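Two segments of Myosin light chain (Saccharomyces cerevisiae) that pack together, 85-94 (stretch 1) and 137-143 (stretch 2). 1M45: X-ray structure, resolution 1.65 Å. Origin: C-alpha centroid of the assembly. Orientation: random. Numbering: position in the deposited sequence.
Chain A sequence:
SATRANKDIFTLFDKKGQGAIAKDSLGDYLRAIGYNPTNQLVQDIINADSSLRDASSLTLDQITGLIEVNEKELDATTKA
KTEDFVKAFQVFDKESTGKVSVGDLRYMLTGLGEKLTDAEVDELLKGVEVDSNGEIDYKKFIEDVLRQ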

ATOM      1  N   PHE A  85      -1.837 -10.329  10.322  1.00 19.79           N
ATOM      2  CA  PHE A  85      -0.527 -10.674   9.712  1.00 20.19           C
ATOM      3  C   PHE A  85       0.484 -11.366  10.608  1.00 21.36           C
ATOM      4  O   PHE A  85       1.528 -11.817  10.124  1.00 20.11           O
ATOM      5  N   VAL A  86       0.187 -11.429  11.912  1.00 22.36           N
ATOM      6  CA  VAL A  86       1.098 -12.051  12.859  1.00 22.67           C
ATOM      7  C   VAL A  86       1.387 -13.511  12.561  1.00 23.64           C
ATOM      8  O   VAL A  86       2.544 -13.913  12.559  1.00 23.39           O
ATOM      9  N   LYS A  87       0.347 -14.299  12.300  1.00 22.38           N
ATOM     10  CA  LYS A  87       0.540 -15.709  11.963  1.00 24.31           C
ATOM     11  C   LYS A  87       1.441 -15.912  10.746  1.00 23.33           C
ATOM     12  O   LYS A  87       2.276 -16.826  10.723  1.00 24.47           O
ATOM     13  N   ALA A  88       1.286 -15.046   9.739  1.00 22.82           N
ATOM     14  CA  ALA A  88       2.144 -15.110   8.545  1.00 21.98           C
ATOM     15  C   ALA A  88       3.627 -14.889   8.881  1.00 21.37           C
ATOM     16  O   ALA A  88       4.516 -15.568   8.319  1.00 22.35           O
ATOM     17  N   PHE A  89       3.899 -13.930   9.769  1.00 20.26           N
ATOM     18  CA  PHE A  89       5.273 -13.674  10.197  1.00 19.92           C
ATOM     19  C   PHE A  89       5.754 -14.827  11.106  1.00 19.79           C
ATOM     20  O   PHE A  89       6.934 -15.150  11.116  1.00 19.75           O
ATOM     21  N   GLN A  90       4.843 -15.403  11.882  1.00 20.63           N
ATOM     22  CA  GLN A  90       5.249 -16.459  12.803  1.00 22.73           C
ATOM     23  C   GLN A  90       5.798 -17.641  12.021  1.00 22.78           C
ATOM     24  O   GLN A  90       6.613 -18.393  12.522  1.00 22.94           O
ATOM     25  N   VAL A  91       5.383 -17.752  10.768  1.00 22.32           N
ATOM     26  CA  VAL A  91       5.898 -18.802   9.890  1.00 22.61           C
ATOM     27  C   VAL A  91       7.414 -18.671   9.692  1.00 22.77           C
ATOM     28  O   VAL A  91       8.136 -19.677   9.551  1.00 22.77           O
ATOM     29  N   PHE A  92       7.906 -17.438   9.735  1.00 22.22           N
ATOM     30  CA  PHE A  92       9.311 -17.149   9.541  1.00 22.55           C
ATOM     31  C   PHE A  92      10.009 -16.782  10.841  1.00 22.68           C
ATOM     32  O   PHE A  92      11.120 -16.300  10.843  1.00 21.97           O
ATOM     33  N   ASP A  93       9.328 -17.022  11.962  1.00 24.22           N
ATOM     34  CA  ASP A  93       9.885 -16.681  13.257  1.00 25.76           C
ATOM     35  C   ASP A  93      10.442 -17.968  13.853  1.00 28.72           C
ATOM     36  O   ASP A  93       9.699 -18.794  14.399  1.00 28.86           O
ATOM     37  N   LYS A  94      11.760 -18.101  13.745  1.00 30.64           N
ATOM     38  CA  LYS A  94      12.449 -19.322  14.107  1.00 33.01           C
ATOM     39  C   LYS A  94      12.319 -19.672  15.595  1.00 33.34           C
ATOM     40  O   LYS A  94      11.976 -20.810  15.945  1.00 34.17           O
ATOM     41  N   ASP A 137      11.528  -6.151  14.242  1.00 18.29           N
ATOM     42  CA  ASP A 137      10.398  -6.448  15.130  1.00 18.69           C
ATOM     43  C   ASP A 137       9.154  -6.370  14.243  1.00 18.00           C
ATOM     44  O   ASP A 137       8.794  -5.289  13.800  1.00 18.25           O
ATOM     45  N   TYR A 138       8.535  -7.510  13.949  1.00 18.00           N
ATOM     46  CA  TYR A 138       7.480  -7.481  12.929  1.00 17.40           C
ATOM     47  C   TYR A 138       6.180  -6.867  13.392  1.00 17.65           C
ATOM     48  O   TYR A 138       5.491  -6.252  12.596  1.00 15.93           O
ATOM     49  N   LYS A 139       5.862  -6.990  14.676  1.00 18.91           N
ATOM     50  CA  LYS A 139       4.666  -6.280  15.152  1.00 20.29           C
ATOM     51  C   LYS A 139       4.809  -4.767  15.004  1.00 20.39           C
ATOM     52  O   LYS A 139       3.829  -4.089  14.651  1.00 20.34           O
ATOM     53  N   LYS A 140       5.993  -4.246  15.311  1.00 19.25           N
ATOM     54  CA  LYS A 140       6.241  -2.821  15.149  1.00 19.52           C
ATOM     55  C   LYS A 140       6.207  -2.440  13.674  1.00 17.99           C
ATOM     56  O   LYS A 140       5.660  -1.393  13.296  1.00 17.36           O
ATOM     57  N   PHE A 141       6.768  -3.305  12.839  1.00 15.86           N
ATOM     58  CA  PHE A 141       6.757  -3.087  11.412  1.00 16.02           C
ATOM     59  C   PHE A 141       5.320  -3.026  10.908  1.00 15.90           C
ATOM     60  O   PHE A 141       4.962  -2.093  10.186  1.00 14.86           O
ATOM     61  N   ILE A 142       4.505  -4.020  11.280  1.00 14.91           N
ATOM     62  CA  ILE A 142       3.105  -4.048  10.850  1.00 15.78           C
ATOM     63  C   ILE A 142       2.387  -2.781  11.299  1.00 15.75           C
ATOM     64  O   ILE A 142       1.602  -2.184  10.529  1.00 15.76           O
ATOM     65  N   GLU A 143       2.635  -2.367  12.543  1.00 16.18           N
ATOM     66  CA  GLU A 143       1.984  -1.138  13.059  1.00 17.51           C
ATOM     67  C   GLU A 143       2.321   0.082  12.203  1.00 17.90           C
ATOM     68  O   GLU A 143       1.449   0.899  11.880  1.00 18.96           O
TER

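The centre of this contact is an aromatic pair, Phe89 and Tyr138. Both point their CA-to-CB bonds toward the opposite stretch. Phe89 takes an m rotamer, with chi2 near 92°. Tyr138 takes a p rotamer, with chi2 near 80°. The two ring planes lie close to parallel, at 14°, but they are slid apart and barely overlap; the centroids are 5.0 Å from each other. The slide lets each ring receive the other residue's CB over one face. Phe89 CB sits 3.5 Å from the centroid of the Tyr138 ring, almost on its normal. Tyr138 CB sits 3.8 Å from the centroid of the Phe89 ring. The closest atoms of the pair are Phe89 CD2 and Tyr138 CB, at 3.5 Å.

Ile142, one helical turn after Tyr138, also points toward stretch 1. Its rotamer is m, then t at chi2, and its CD1 touches two phenylalanines. Ile142 CD1 lies 3.6 Å from Phe89 CE1 and 3.8 Å from Phe85 CB. Phe85 is an m rotamer and points toward stretch 2; the edge of its ring faces Ile142 CG2. Phe141, a t rotamer, meets the tip of the Phe89 ring, with Phe141 CE2 3.9 Å from Phe89 CZ. All these residues are buried. The two helices run roughly antiparallel, at 139°, with their axes 10.5 Å apart at closest approach, and these side chains help fill the space between them.

Val86 stands at the margin of the apolar region. It is a t rotamer and its CA-to-CB bond points sideways. Val86 CG1 is 4.4 Å from Tyr138 CE1. Val86 CG2 is 3.2 Å from Lys139 NZ, a close contact but not a polar one. Lys139 starts sideways, and its m, t, t, m chain brings its end nearer to stretch 1.

The polar edge gathers around the Tyr138 hydroxyl. Tyr138 OH donates a hydrogen bond to Asp93 OD2 at 2.6 Å. Asp93 is a t rotamer pointing toward stretch 2, and its carboxylate oxygen lies near the plane of the Tyr138 ring. Both carboxylate oxygens also bond elsewhere in the structure. Gln90, m then t, reaches the same hydroxyl, with Gln90 CG 3.4 Å from Tyr138 OH. Water 1 bridges the two residues: it donates to Tyr138 OH at 2.7 Å and to Gln90 OE1 at 3.1 Å. The hydroxyl therefore donates to Asp93 and accepts from the water.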

ATOM      1  CB  PHE A  85       0.102  -9.405   9.160  1.00 19.82           C
ATOM      2  CG  PHE A  85      -0.807  -8.659   8.252  1.00 20.30           C
ATOM      3  CD1 PHE A  85      -1.233  -7.376   8.585  1.00 18.23           C
ATOM      4  CD2 PHE A  85      -1.312  -9.260   7.094  1.00 18.33           C
ATOM      5  CE1 PHE A  85      -2.121  -6.682   7.754  1.00 20.69           C
ATOM      6  CE2 PHE A  85      -2.219  -8.573   6.299  1.00 19.00           C
ATOM      7  CZ  PHE A  85      -2.597  -7.264   6.634  1.00 18.25           C
ATOM      8  CB  VAL A  86       0.577 -11.888  14.318  1.00 24.15           C
ATOM      9  CG1 VAL A  86       1.405 -12.692  15.328  1.00 25.19           C
ATOM     10  CG2 VAL A  86       0.583 -10.434  14.683  1.00 22.96           C
ATOM     11  CB  LYS A  87      -0.813 -16.392  11.754  1.00 24.70           C
ATOM     12  CG  LYS A  87      -1.502 -16.707  13.069  1.00 27.94           C
ATOM     13  CD  LYS A  87      -2.781 -17.499  12.858  1.00 32.07           C
ATOM     14  CE  LYS A  87      -3.404 -17.897  14.190  1.00 35.80           C
ATOM     15  NZ  LYS A  87      -3.830 -16.720  15.024  1.00 37.15           N
ATOM     16  CB  ALA A  88       1.678 -14.116   7.443  1.00 21.66           C
ATOM     17  CB  PHE A  89       5.391 -12.339  10.934  1.00 19.49           C
ATOM     18  CG  PHE A  89       5.493 -11.163  10.019  1.00 18.59           C
ATOM     19  CD1 PHE A  89       4.363 -10.469   9.613  1.00 22.32           C
ATOM     20  CD2 PHE A  89       6.729 -10.813   9.484  1.00 18.73           C
ATOM     21  CE1 PHE A  89       4.475  -9.385   8.755  1.00 23.29           C
ATOM     22  CE2 PHE A  89       6.853  -9.737   8.614  1.00 21.20           C
ATOM     23  CZ  PHE A  89       5.712  -9.021   8.249  1.00 21.74           C
ATOM     24  CB  GLN A  90       4.129 -16.852  13.755  1.00 23.24           C
ATOM     25  CG  GLN A  90       3.936 -15.792  14.823  1.00 25.70           C
ATOM     26  CD  GLN A  90       2.806 -16.101  15.800  1.00 30.74           C
ATOM     27  OE1 GLN A  90       2.651 -15.404  16.810  1.00 37.09           O
ATOM     28  NE2 GLN A  90       2.020 -17.136  15.510  1.00 32.73           N
ATOM     29  CB  VAL A  91       5.151 -18.809   8.570  1.00 23.20           C
ATOM     30  CG1 VAL A  91       5.872 -19.678   7.539  1.00 25.20           C
ATOM     31  CG2 VAL A  91       3.721 -19.282   8.780  1.00 21.17           C
ATOM     32  CB  PHE A  92       9.462 -16.021   8.515  1.00 22.51           C
ATOM     33  CG  PHE A  92       8.877 -16.376   7.180  1.00 24.21           C
ATOM     34  CD1 PHE A  92       7.497 -16.295   6.962  1.00 24.32           C
ATOM     35  CD2 PHE A  92       9.700 -16.792   6.139  1.00 24.19           C
ATOM     36  CE1 PHE A  92       6.943 -16.658   5.722  1.00 27.01           C
ATOM     37  CE2 PHE A  92       9.161 -17.142   4.903  1.00 27.96           C
ATOM     38  CZ  PHE A  92       7.777 -17.079   4.692  1.00 25.28           C
ATOM     39  CB  ASP A  93       8.814 -16.079  14.142  1.00 25.25           C
ATOM     40  CG  ASP A  93       9.361 -15.458  15.391  1.00 27.06           C
ATOM     41  OD1 ASP A  93      10.477 -15.811  15.851  1.00 27.02           O
ATOM     42  OD2 ASP A  93       8.699 -14.597  16.008  1.00 26.62           O
ATOM     43  CB  LYS A  94      13.913 -19.204  13.669  1.00 33.70           C
ATOM     44  CG  LYS A  94      14.782 -20.414  13.991  1.00 37.52           C
ATOM     45  CD  LYS A  94      16.029 -20.472  13.121  1.00 40.91           C
ATOM     46  CE  LYS A  94      16.802 -19.165  13.121  1.00 44.41           C
ATOM     47  NZ  LYS A  94      16.117 -18.122  12.288  1.00 44.81           N
ATOM     48  CB  ASP A 137      10.316  -5.389  16.249  1.00 19.00           C
ATOM     49  CG  ASP A 137       9.218  -5.689  17.237  1.00 24.20           C
ATOM     50  OD1 ASP A 137       8.073  -5.850  16.805  1.00 23.23           O
ATOM     51  OD2 ASP A 137       9.411  -5.841  18.469  1.00 29.76           O
ATOM     52  CB  TYR A 138       7.240  -8.815  12.275  1.00 17.48           C
ATOM     53  CG  TYR A 138       7.037 -10.024  13.151  1.00 14.79           C
ATOM     54  CD1 TYR A 138       5.799 -10.277  13.743  1.00 18.68           C
ATOM     55  CD2 TYR A 138       8.040 -10.989  13.267  1.00 16.58           C
ATOM     56  CE1 TYR A 138       5.581 -11.439  14.480  1.00 19.62           C
ATOM     57  CE2 TYR A 138       7.833 -12.146  14.005  1.00 18.88           C
ATOM     58  CZ  TYR A 138       6.605 -12.366  14.607  1.00 20.73           C
ATOM     59  OH  TYR A 138       6.424 -13.512  15.339  1.00 21.90           O
ATOM     60  CB  LYS A 139       4.359  -6.621  16.609  1.00 20.50           C
ATOM     61  CG  LYS A 139       3.675  -7.962  16.774  1.00 24.00           C
ATOM     62  CD  LYS A 139       3.271  -8.162  18.232  1.00 28.40           C
ATOM     63  CE  LYS A 139       2.488  -9.417  18.403  1.00 33.19           C
ATOM     64  NZ  LYS A 139       1.228  -9.384  17.644  1.00 37.81           N
ATOM     65  CB  LYS A 140       7.568  -2.422  15.803  1.00 20.21           C
ATOM     66  CG  LYS A 140       7.887  -0.963  15.615  1.00 26.04           C
ATOM     67  CD  LYS A 140       9.234  -0.581  16.263  1.00 32.47           C
ATOM     68  CE  LYS A 140       9.355   0.948  16.397  1.00 37.36           C
ATOM     69  NZ  LYS A 140       9.292   1.676  15.080  1.00 37.68           N
ATOM     70  CB  PHE A 141       7.550  -4.200  10.715  1.00 15.98           C
ATOM     71  CG  PHE A 141       7.329  -4.261   9.230  1.00 17.10           C
ATOM     72  CD1 PHE A 141       7.942  -3.333   8.391  1.00 19.30           C
ATOM     73  CD2 PHE A 141       6.530  -5.264   8.677  1.00 18.57           C
ATOM     74  CE1 PHE A 141       7.730  -3.398   6.987  1.00 16.62           C
ATOM     75  CE2 PHE A 141       6.298  -5.336   7.296  1.00 17.01           C
ATOM     76  CZ  PHE A 141       6.903  -4.400   6.449  1.00 17.12           C
ATOM     77  CB  ILE A 142       2.400  -5.279  11.376  1.00 16.43           C
ATOM     78  CG1 ILE A 142       2.994  -6.528  10.702  1.00 15.93           C
ATOM     79  CG2 ILE A 142       0.909  -5.218  11.052  1.00 18.17           C
ATOM     80  CD1 ILE A 142       2.666  -7.838  11.492  1.00 16.83           C
ATOM     81  CB  GLU A 143       2.359  -0.873  14.509  1.00 18.26           C
ATOM     82  CG  GLU A 143       1.828  -1.964  15.414  1.00 22.23           C
ATOM     83  CD  GLU A 143       0.327  -1.905  15.582  1.00 31.09           C
ATOM     84  OE1 GLU A 143      -0.251  -0.789  15.538  1.00 32.34           O
ATOM     85  OE2 GLU A 143      -0.276  -2.976  15.751  1.00 34.97           O
TER
HETATM   86  O   HOH W   1       4.951 -13.504  17.578  1.00 37.15           O